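Side-chain contacts in myosin-2 (PDB 6IXO), which carries organelles and other cargo along actin cables in budding yeast, gripping receptor proteins with the globular tail domain modelled here: residues Glu18-Leu23 with Thr71-Ser76; Val392-Pro397 with Leu411-Val416. One frame throughout, in Å; residues are numbered along the deposited sequence.

Contact 1. Residues Glu18-Leu23 with Thr71-Ser76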
loop_
_atom_site.group_PDB
_atom_site.type_symbol
_atom_site.label_atom_id
_atom_site.label_comp_id
_atom_site.label_asym_id
_atom_site.label_seq_id
_atom_site.Cartn_x
_atom_site.Cartn_y
_atom_site.Cartn_z
ATOM N N GLU A 18 -6.432 0.503 -36.373
ATOM C CA GLU A 18 -5.159 0.818 -37.028
ATOM C C GLU A 18 -4.793 2.300 -36.861
ATOM O O GLU A 18 -3.635 2.680 -37.013
ATOM C CB GLU A 18 -5.195 0.422 -38.526
ATOM C CG GLU A 18 -5.419 1.549 -39.534
ATOM C CD GLU A 18 -5.648 1.006 -40.970
ATOM O OE1 GLU A 18 -6.380 1.637 -41.766
ATOM O OE2 GLU A 18 -5.093 -0.063 -41.310
ATOM N N ASP A 19 -5.777 3.135 -36.545
ATOM C CA ASP A 19 -5.528 4.564 -36.377
ATOM C C ASP A 19 -5.042 4.854 -34.953
ATOM O O ASP A 19 -5.726 5.531 -34.169
ATOM C CB ASP A 19 -6.787 5.372 -36.690
ATOM C CG ASP A 19 -6.510 6.861 -36.833
ATOM O OD1 ASP A 19 -5.381 7.298 -36.515
ATOM O OD2 ASP A 19 -7.431 7.602 -37.251
ATOM N N THR A 20 -3.866 4.337 -34.614
ATOM C CA THR A 20 -3.356 4.492 -33.245
ATOM C C THR A 20 -3.093 5.939 -32.834
ATOM O O THR A 20 -3.097 6.231 -31.646
ATOM C CB THR A 20 -2.049 3.704 -33.007
ATOM O OG1 THR A 20 -1.143 3.929 -34.094
ATOM C CG2 THR A 20 -2.333 2.226 -32.873
ATOM N N GLU A 21 -2.837 6.833 -33.779
ATOM C CA GLU A 21 -2.646 8.247 -33.414
ATOM C C GLU A 21 -3.823 8.780 -32.612
ATOM O O GLU A 21 -3.657 9.324 -31.527
ATOM C CB GLU A 21 -2.481 9.134 -34.638
ATOM C CG GLU A 21 -1.104 9.205 -35.242
ATOM C CD GLU A 21 -1.060 10.217 -36.382
ATOM O OE1 GLU A 21 -1.143 11.432 -36.082
ATOM O OE2 GLU A 21 -0.975 9.803 -37.567
ATOM N N ILE A 22 -5.018 8.643 -33.173
ATOM C CA ILE A 22 -6.223 9.089 -32.491
ATOM C C ILE A 22 -6.491 8.203 -31.284
ATOM O O ILE A 22 -6.743 8.697 -30.188
ATOM C CB ILE A 22 -7.438 9.080 -33.432
ATOM C CG1 ILE A 22 -7.346 10.257 -34.401
ATOM C CG2 ILE A 22 -8.732 9.120 -32.634
ATOM C CD1 ILE A 22 -8.552 10.395 -35.300
ATOM N N LEU A 23 -6.415 6.889 -31.466
ATOM C CA LEU A 23 -6.726 6.008 -30.345
ATOM C C LEU A 23 -5.771 6.136 -29.141
ATOM O O LEU A 23 -6.229 6.107 -27.997
ATOM C CB LEU A 23 -6.744 4.564 -30.814
ATOM C CG LEU A 23 -7.241 3.511 -29.826
ATOM C CD1 LEU A 23 -8.567 3.918 -29.224
ATOM C CD2 LEU A 23 -7.398 2.148 -30.569
ATOM N N THR A 71 -0.488 -6.590 -34.469
ATOM C CA THR A 71 0.448 -6.857 -33.388
ATOM C C THR A 71 1.369 -5.646 -33.171
ATOM O O THR A 71 1.667 -5.295 -32.036
ATOM C CB THR A 71 1.240 -8.157 -33.671
ATOM O OG1 THR A 71 1.589 -8.200 -35.054
ATOM C CG2 THR A 71 0.355 -9.382 -33.391
ATOM N N LYS A 72 1.769 -4.977 -34.248
ATOM C CA LYS A 72 2.547 -3.741 -34.148
ATOM C C LYS A 72 1.765 -2.597 -33.504
ATOM O O LYS A 72 2.323 -1.824 -32.726
ATOM C CB LYS A 72 3.022 -3.313 -35.534
ATOM C CG LYS A 72 3.660 -1.930 -35.621
ATOM C CD LYS A 72 4.070 -1.634 -37.075
ATOM C CE LYS A 72 4.912 -0.368 -37.197
ATOM N NZ LYS A 72 5.478 -0.206 -38.569
ATOM N N GLN A 73 0.480 -2.472 -33.838
ATOM C CA GLN A 73 -0.353 -1.441 -33.229
ATOM C C GLN A 73 -0.480 -1.722 -31.729
ATOM O O GLN A 73 -0.522 -0.791 -30.930
ATOM C CB GLN A 73 -1.749 -1.363 -33.859
ATOM C CG GLN A 73 -1.820 -0.686 -35.237
ATOM C CD GLN A 73 -1.261 -1.531 -36.368
ATOM O OE1 GLN A 73 -0.959 -2.725 -36.203
ATOM N NE2 GLN A 73 -1.135 -0.912 -37.540
ATOM N N SER A 74 -0.548 -3.002 -31.357
ATOM C CA SER A 74 -0.726 -3.355 -29.951
ATOM C C SER A 74 0.528 -3.016 -29.166
ATOM O O SER A 74 0.456 -2.552 -28.022
ATOM C CB SER A 74 -1.067 -4.836 -29.794
ATOM O OG SER A 74 0.028 -5.653 -30.173
ATOM N N GLU A 75 1.685 -3.209 -29.783
ATOM C CA GLU A 75 2.923 -2.929 -29.082
ATOM C C GLU A 75 3.063 -1.428 -28.782
ATOM O O GLU A 75 3.414 -1.040 -27.665
ATOM C CB GLU A 75 4.108 -3.447 -29.885
ATOM C CG GLU A 75 5.050 -4.283 -29.031
ATOM C CD GLU A 75 6.333 -4.656 -29.754
ATOM O OE1 GLU A 75 7.397 -4.692 -29.090
ATOM O OE2 GLU A 75 6.277 -4.912 -30.980
ATOM N N SER A 76 2.762 -0.601 -29.784
ATOM C CA SER A 76 2.698 0.854 -29.645
ATOM C C SER A 76 1.722 1.291 -28.550
ATOM O O SER A 76 2.067 2.048 -27.625
ATOM C CB SER A 76 2.294 1.476 -30.987
ATOM O OG SER A 76 1.722 2.761 -30.832
#
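Thr20 lays its methyl group against the aliphatic part of Gln73, and the tight packing of this contact is concentrated there. CG2 of Thr20 stands 3.8 Å from CB of Gln73 and is just as near to its CG, so one methyl rests on two successive methylenes. The two side chains cross at about a right angle. Thr20 has its CG2 anti to the carbonyl carbon and its OG1 between the backbone N and that carbon (chi1 46°), which leaves the methyl as the group that meets the glutamine. In Gln73, chi1 of -76° keeps CG beside the backbone N, and CG of Gln73 lies 4.1 Å from CA of Glu18; the bend at chi2 (74°) then directs the amide.

Around this patch the packing thins. The CB of Glu18 is 4.4 Å from the amide nitrogen NE2 of Gln73, and the glutamate then runs off the other way to a salt bridge with Arg15, one helical turn back on helix 6-18. On another flank, OG of Ser76 comes no nearer than 4.5 Å to CB of Thr20; its hydroxyl is hydrogen-bonded to Asn24, one turn further along helix 20-32.

The contact sets the junction of helices 6-18 and 20-32, with Asp19 as N-cap of the second, against the first turns of helix 71-90 in the helical tail domain. Deeper in, Ser74 turns to helix 53-67, while Leu23 touches both that helix and helix 403-415. Between the two segments themselves the touch is nondirectional dispersion between carbon atoms, which by itself would do little to fix how the helices are turned; directional bonds beside it, such as Ser76 to Asn24, are better suited to that.

Contact 2. Residues Val392-Pro397 with Leu411-Val416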
loop_
_atom_site.group_PDB
_atom_site.type_symbol
_atom_site.label_atom_id
_atom_site.label_comp_id
_atom_site.label_asym_id
_atom_site.label_seq_id
_atom_site.Cartn_x
_atom_site.Cartn_y
_atom_site.Cartn_z
ATOM N N VAL A 392 -16.354 -10.724 -19.775
ATOM C CA VAL A 392 -17.426 -9.807 -19.379
ATOM C C VAL A 392 -17.859 -8.891 -20.532
ATOM O O VAL A 392 -17.018 -8.394 -21.290
ATOM C CB VAL A 392 -17.009 -8.929 -18.168
ATOM C CG1 VAL A 392 -18.164 -8.051 -17.709
ATOM C CG2 VAL A 392 -16.534 -9.794 -17.016
ATOM N N GLU A 393 -19.173 -8.692 -20.652
ATOM C CA GLU A 393 -19.758 -7.752 -21.607
ATOM C C GLU A 393 -18.947 -6.456 -21.772
ATOM O O GLU A 393 -18.405 -5.906 -20.803
ATOM C CB GLU A 393 -21.189 -7.393 -21.190
ATOM C CG GLU A 393 -21.942 -6.564 -22.238
ATOM C CD GLU A 393 -23.103 -5.765 -21.658
ATOM O OE1 GLU A 393 -22.859 -4.633 -21.182
ATOM O OE2 GLU A 393 -24.254 -6.264 -21.691
ATOM N N ALA A 394 -18.868 -5.995 -23.018
ATOM C CA ALA A 394 -18.190 -4.756 -23.377
ATOM C C ALA A 394 -18.892 -3.552 -22.760
ATOM O O ALA A 394 -20.031 -3.249 -23.126
ATOM C CB ALA A 394 -18.127 -4.617 -24.900
ATOM N N TYR A 395 -18.213 -2.868 -21.836
ATOM C CA TYR A 395 -18.797 -1.721 -21.136
ATOM C C TYR A 395 -17.857 -0.535 -21.014
ATOM O O TYR A 395 -16.684 -0.702 -20.713
ATOM C CB TYR A 395 -19.244 -2.130 -19.738
ATOM C CG TYR A 395 -19.511 -0.972 -18.790
ATOM C CD1 TYR A 395 -20.586 -0.104 -18.989
ATOM C CD2 TYR A 395 -18.722 -0.776 -17.670
ATOM C CE1 TYR A 395 -20.847 0.950 -18.098
ATOM C CE2 TYR A 395 -18.976 0.264 -16.781
ATOM C CZ TYR A 395 -20.037 1.126 -17.000
ATOM O OH TYR A 395 -20.270 2.162 -16.109
ATOM N N ILE A 396 -18.388 0.666 -21.227
ATOM C CA ILE A 396 -17.623 1.899 -21.057
ATOM C C ILE A 396 -18.525 2.977 -20.459
ATOM O O ILE A 396 -19.565 3.274 -21.022
ATOM C CB ILE A 396 -16.992 2.371 -22.407
ATOM C CG1 ILE A 396 -16.703 3.864 -22.386
ATOM C CG2 ILE A 396 -17.901 2.098 -23.613
ATOM C CD1 ILE A 396 -16.077 4.319 -23.690
ATOM N N PRO A 397 -18.141 3.548 -19.299
ATOM C CA PRO A 397 -18.992 4.479 -18.533
ATOM C C PRO A 397 -19.505 5.704 -19.294
ATOM O O PRO A 397 -19.090 5.950 -20.417
ATOM C CB PRO A 397 -18.077 4.929 -17.391
ATOM C CG PRO A 397 -17.136 3.792 -17.204
ATOM C CD PRO A 397 -16.883 3.252 -18.583
ATOM N N LEU A 411 -19.054 -1.653 -31.169
ATOM C CA LEU A 411 -19.026 -2.561 -32.317
ATOM C C LEU A 411 -18.716 -3.968 -31.822
ATOM O O LEU A 411 -19.341 -4.923 -32.240
ATOM C CB LEU A 411 -18.001 -2.111 -33.355
ATOM C CG LEU A 411 -18.383 -0.903 -34.202
ATOM C CD1 LEU A 411 -17.157 -0.392 -34.913
ATOM C CD2 LEU A 411 -19.503 -1.249 -35.181
ATOM N N VAL A 412 -17.757 -4.089 -30.910
ATOM C CA VAL A 412 -17.478 -5.379 -30.299
ATOM C C VAL A 412 -18.746 -5.943 -29.672
ATOM O O VAL A 412 -19.116 -7.102 -29.902
ATOM C CB VAL A 412 -16.392 -5.284 -29.228
ATOM C CG1 VAL A 412 -16.386 -6.544 -28.394
ATOM C CG2 VAL A 412 -15.041 -5.039 -29.878
ATOM N N ALA A 413 -19.425 -5.098 -28.902
ATOM C CA ALA A 413 -20.668 -5.491 -28.253
ATOM C C ALA A 413 -21.727 -5.981 -29.252
ATOM O O ALA A 413 -22.495 -6.882 -28.938
ATOM C CB ALA A 413 -21.205 -4.333 -27.424
ATOM N N GLN A 414 -21.766 -5.403 -30.452
ATOM C CA GLN A 414 -22.741 -5.829 -31.466
ATOM C C GLN A 414 -22.449 -7.224 -31.999
ATOM O O GLN A 414 -23.368 -7.952 -32.372
ATOM C CB GLN A 414 -22.787 -4.852 -32.644
ATOM C CG GLN A 414 -23.373 -3.500 -32.308
ATOM C CD GLN A 414 -23.407 -2.565 -33.500
ATOM O OE1 GLN A 414 -23.498 -3.007 -34.649
ATOM N NE2 GLN A 414 -23.340 -1.262 -33.232
ATOM N N GLN A 415 -21.175 -7.598 -32.046
ATOM C CA GLN A 415 -20.794 -8.910 -32.555
ATOM C C GLN A 415 -21.204 -10.037 -31.630
ATOM O O GLN A 415 -21.172 -11.200 -32.012
ATOM C CB GLN A 415 -19.300 -8.967 -32.794
ATOM C CG GLN A 415 -18.855 -7.930 -33.778
ATOM C CD GLN A 415 -17.461 -8.182 -34.274
ATOM O OE1 GLN A 415 -16.502 -8.166 -33.497
ATOM N NE2 GLN A 415 -17.332 -8.431 -35.580
ATOM N N VAL A 416 -21.592 -9.686 -30.413
ATOM C CA VAL A 416 -22.054 -10.676 -29.453
ATOM C C VAL A 416 -23.472 -11.138 -29.801
ATOM O O VAL A 416 -23.714 -12.329 -29.994
ATOM C CB VAL A 416 -22.019 -10.117 -28.018
ATOM C CG1 VAL A 416 -22.599 -11.126 -27.035
ATOM C CG2 VAL A 416 -20.596 -9.731 -27.640
#
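The methyls of Ala394 and Ala413 meet offset, that of Ala413 passing alongside its partner rather than pointing at it. Their CB atoms are 4.0 Å apart, at ordinary van der Waals distance. With so little side chain on either residue, the backbones come close: the CA of Ala394 is 5.5 Å from the CA of Ala413. Val412, one residue earlier on the helix, also has its CB on the side of the loop. CG1 of Val412 borders the same methyl with its flank, 4.4 Å from CB of Ala394. This branch is placed anti to the backbone N (chi1 166°).

The segment 392-397 is an extended loop in an almost wholly helical domain, the globular tail of a class V myosin. It precedes helix 403-415, the last helix modelled, whose last turns come back alongside it. Neighbours on the loop diverge: Ala394 looks at the helix, whereas Tyr395 turns away and takes Arg49 as a cation-pi partner, and Ile396 again touches the helix, at Lys406 and Val409. Ala394 also touches Ile60 of helix 53-67 and Val409, one turn before Ala413, while Val412 meets Glu64. On another side of helix 403-415, Gln415 hydrogen-bonds through OE1 to Arg67 and through NE2 to Asn10, tying the end of the modelled chain to helices 53-67 and 6-18.

Contact 1 closes at residue 76, long before contact 2 opens at residue 392, so the two follow in series along the chain. In space they are neighbours: their centres lie 20 Å apart, their nearest atoms about 9 Å, and they do not touch. Both sit on the same side of the chain's centre, each about 33 Å from it. Helix 53-67 is common ground, since Leu23 and Ser74 from contact 1 and Ala394 and Val412 from contact 2 all touch it. Helix 403-415, which supplies one side of contact 2, also meets Ile22 and Leu23 of contact 1. The C-terminal end of the tail domain is thereby packed against its N-terminal helices.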